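Side-chain contact in putative exported protein (Aeromonas hydrophila subsp. hydrophila, PDB 4PJ2), which probably inhibits i-type lysozymes in the bacterial periplasm, and binds a magnesium ion: residues G30-R35 with L77-E82. Numbering follows the deposited sequence. Where two conformers were deposited one is given.
Sequences GSYDVR and LIVVVE
Tyr32 and Val34 of segment 30-35 face Leu77 and Val79 of segment 77-82, where the segment axes approach to 10.2 Å and run nearly antiparallel at 164°, a spacing of stacked sheets, too wide for hydrogen-bonded neighbours. With chi1 70° and chi2 92°, the Tyr32 ring projects from segment 30-35 so that one face is turned to Val79 CG1. This methyl lies 4.0 Å from the Tyr32 ring centroid and 22° off the normal, a CH-pi contact displaced toward the CE1-CZ side. The phenol oxygen passes alongside the valine stem, Tyr32 OH lying 3.8 Å from Val79 CB, and is hydrogen-bonded to Asp93 of strand 90-98, which satisfies this buried polar atom and probably limits the ring's freedom. Next along the segments, Val34 CG1 and Leu77 CD2 meet tip to tip at 3.8 Å, while Val34 CG2 approaches Val79 CG2 more loosely, at 4.4 Å. Phe95 packs against both Tyr32 and Val34. Since strands 30-37 and 76-82 belong to different four-stranded antiparallel sheets and all four touching residues are buried, the arrangement is the largely apolar interface between the two sheets of a beta-sandwich, here in a PliI-family protein.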
ATOM      1  N   GLY A  30       1.154  -3.586   7.802  1.00 12.35           N
ATOM      2  CA  GLY A  30       1.693  -4.670   8.606  1.00 11.78           C
ATOM      3  C   GLY A  30       3.165  -4.804   8.326  1.00 11.14           C
ATOM      4  O   GLY A  30       3.913  -3.834   8.410  1.00 11.47           O
ATOM      5  N   SER A  31       3.583  -6.014   7.989  1.00 10.64           N
ATOM      6  CA  SER A  31       4.984  -6.327   7.791  1.00 10.57           C
ATOM      7  C   SER A  31       5.131  -7.279   6.625  1.00 10.23           C
ATOM      8  O   SER A  31       4.182  -7.881   6.151  1.00 11.00           O
ATOM      9  CB  SER A  31       5.572  -6.964   9.048  1.00 10.62           C
ATOM     10  OG  SER A  31       5.015  -8.259   9.253  1.00 11.11           O
ATOM     11  N   TYR A  32       6.374  -7.456   6.223  1.00 10.64           N
ATOM     12  CA  TYR A  32       6.740  -8.574   5.384  1.00  9.82           C
ATOM     13  C   TYR A  32       8.107  -9.047   5.827  1.00 10.14           C
ATOM     14  O   TYR A  32       8.833  -8.343   6.516  1.00 10.96           O
ATOM     15  CB  TYR A  32       6.724  -8.194   3.911  1.00 11.17           C
ATOM     16  CG  TYR A  32       7.816  -7.259   3.482  1.00 11.68           C
ATOM     17  CD1 TYR A  32       9.009  -7.753   2.988  1.00 12.39           C
ATOM     18  CD2 TYR A  32       7.656  -5.889   3.536  1.00 12.77           C
ATOM     19  CE1 TYR A  32       9.994  -6.900   2.556  1.00 12.55           C
ATOM     20  CE2 TYR A  32       8.636  -5.032   3.110  1.00 13.54           C
ATOM     21  CZ  TYR A  32       9.802  -5.540   2.617  1.00 13.48           C
ATOM     22  OH  TYR A  32      10.805  -4.718   2.175  1.00 14.93           O
ATOM     23  N   ASP A  33       8.460 -10.261   5.436  1.00 10.21           N
ATOM     24  CA  ASP A  33       9.788 -10.757   5.709  1.00 10.76           C
ATOM     25  C   ASP A  33      10.427 -11.277   4.446  1.00 10.73           C
ATOM     26  O   ASP A  33       9.748 -11.659   3.494  1.00 11.80           O
ATOM     27  CB  ASP A  33       9.797 -11.819   6.809  1.00 11.99           C
ATOM     28  CG  ASP A  33       9.001 -13.053   6.469  1.00 12.99           C
ATOM     29  OD1 ASP A  33       7.811 -13.125   6.880  1.00 14.21           O
ATOM     30  OD2 ASP A  33       9.586 -13.968   5.840  1.00 13.74           O
ATOM     31  N   VAL A  34      11.748 -11.221   4.467  1.00 10.52           N
ATOM     32  CA  VAL A  34      12.602 -11.747   3.427  1.00 10.45           C
ATOM     33  C   VAL A  34      13.478 -12.791   4.099  1.00 10.43           C
ATOM     34  O   VAL A  34      14.098 -12.515   5.103  1.00 10.88           O
ATOM     35  CB  VAL A  34      13.491 -10.634   2.851  1.00 11.47           C
ATOM     36  CG1 VAL A  34      14.418 -11.207   1.805  1.00 12.30           C
ATOM     37  CG2 VAL A  34      12.644  -9.502   2.272  1.00 11.87           C
ATOM     38  N   ARG A  35      13.513 -13.984   3.529  1.00  9.80           N
ATOM     39  CA  ARG A  35      14.303 -15.097   4.074  1.00 10.40           C
ATOM     40  C   ARG A  35      15.226 -15.603   2.983  1.00 10.00           C
ATOM     41  O   ARG A  35      14.786 -15.824   1.866  1.00 11.84           O
ATOM     42  CB  ARG A  35      13.402 -16.225   4.577  1.00 10.63           C
ATOM     43  CG  ARG A  35      12.658 -15.885   5.873  1.00 10.10           C
ATOM     44  CD  ARG A  35      11.649 -16.944   6.204  1.00 11.46           C
ATOM     45  NE  ARG A  35      11.421 -17.247   7.613  1.00 12.68           N
ATOM     46  CZ  ARG A  35      10.465 -16.761   8.391  1.00 12.52           C
ATOM     47  NH1 ARG A  35       9.672 -15.777   7.999  1.00 14.04           N
ATOM     48  NH2 ARG A  35      10.349 -17.245   9.616  1.00 13.60           N
ATOM     49  N   LEU A  77      17.606  -7.487  -4.361  1.00 17.84           N
ATOM     50  CA  LEU A  77      16.175  -7.713  -4.323  1.00 16.58           C
ATOM     51  C   LEU A  77      15.477  -6.426  -3.995  1.00 17.25           C
ATOM     52  O   LEU A  77      15.855  -5.744  -3.046  1.00 18.30           O
ATOM     53  CB  LEU A  77      15.854  -8.748  -3.244  1.00 16.61           C
ATOM     54  CG  LEU A  77      14.367  -8.952  -2.932  1.00 15.73           C
ATOM     55  CD1 LEU A  77      13.599  -9.575  -4.076  1.00 17.41           C
ATOM     56  CD2 LEU A  77      14.224  -9.785  -1.666  1.00 15.96           C
ATOM     57  N   ILE A  78      14.454  -6.111  -4.773  1.00 16.50           N
ATOM     58  CA  ILE A  78      13.622  -4.939  -4.504  1.00 16.60           C
ATOM     59  C   ILE A  78      12.209  -5.411  -4.252  1.00 15.36           C
ATOM     60  O   ILE A  78      11.629  -6.111  -5.065  1.00 17.09           O
ATOM     61  CB  ILE A  78      13.653  -3.907  -5.654  1.00 17.95           C
ATOM     62  CG1 ILE A  78      15.096  -3.478  -5.919  1.00 19.56           C
ATOM     63  CG2 ILE A  78      12.769  -2.703  -5.281  1.00 18.38           C
ATOM     64  CD1 ILE A  78      15.781  -4.198  -7.075  1.00 21.53           C
ATOM     65  N   VAL A  79      11.672  -5.052  -3.087  1.00 14.17           N
ATOM     66  CA  VAL A  79      10.295  -5.369  -2.737  1.00 13.57           C
ATOM     67  C   VAL A  79       9.481  -4.089  -2.851  1.00 14.02           C
ATOM     68  O   VAL A  79       9.764  -3.116  -2.156  1.00 14.69           O
ATOM     69  CB  VAL A  79      10.173  -5.955  -1.313  1.00 13.49           C
ATOM     70  CG1 VAL A  79       8.723  -6.289  -0.994  1.00 14.28           C
ATOM     71  CG2 VAL A  79      11.038  -7.204  -1.169  1.00 13.62           C
ATOM     72  N   VAL A  80       8.500  -4.087  -3.752  1.00 13.58           N
ATOM     73  CA  VAL A  80       7.689  -2.902  -4.027  1.00 14.34           C
ATOM     74  C   VAL A  80       6.336  -3.063  -3.368  1.00 14.04           C
ATOM     75  O   VAL A  80       5.695  -4.085  -3.517  1.00 15.03           O
ATOM     76  CB  VAL A  80       7.488  -2.678  -5.540  1.00 15.33           C
ATOM     77  CG1 VAL A  80       6.699  -1.389  -5.762  1.00 16.20           C
ATOM     78  CG2 VAL A  80       8.824  -2.631  -6.258  1.00 16.51           C
ATOM     79  N   VAL A  81       5.911  -2.025  -2.662  1.00 14.00           N
ATOM     80  CA  VAL A  81       4.675  -2.042  -1.889  1.00 14.52           C
ATOM     81  C   VAL A  81       3.787  -0.885  -2.328  1.00 15.85           C
ATOM     82  O   VAL A  81       4.271   0.229  -2.490  1.00 16.51           O
ATOM     83  CB  VAL A  81       4.979  -1.919  -0.380  1.00 14.53           C
ATOM     84  CG1 VAL A  81       3.709  -1.836   0.465  1.00 15.95           C
ATOM     85  CG2 VAL A  81       5.806  -3.118   0.072  1.00 14.38           C
ATOM     86  N   GLU A  82       2.498  -1.164  -2.492  1.00 16.67           N
ATOM     87  CA  GLU A  82       1.504  -0.190  -2.959  0.53 17.54           C
ATOM     88  C   GLU A  82       0.567   0.179  -1.806  1.00 16.98           C
ATOM     89  O   GLU A  82      -0.070  -0.696  -1.232  1.00 17.40           O
ATOM     90  CB  GLU A  82       0.701  -0.813  -4.115  0.53 19.10           C
ATOM     91  CG  GLU A  82      -0.579  -0.081  -4.542  0.53 20.48           C
ATOM     92  CD  GLU A  82      -1.328  -0.802  -5.658  0.53 22.42           C
ATOM     93  OE1 GLU A  82      -2.103  -1.740  -5.361  0.53 24.33           O
ATOM     94  OE2 GLU A  82      -1.142  -0.430  -6.835  0.53 22.89           O
TER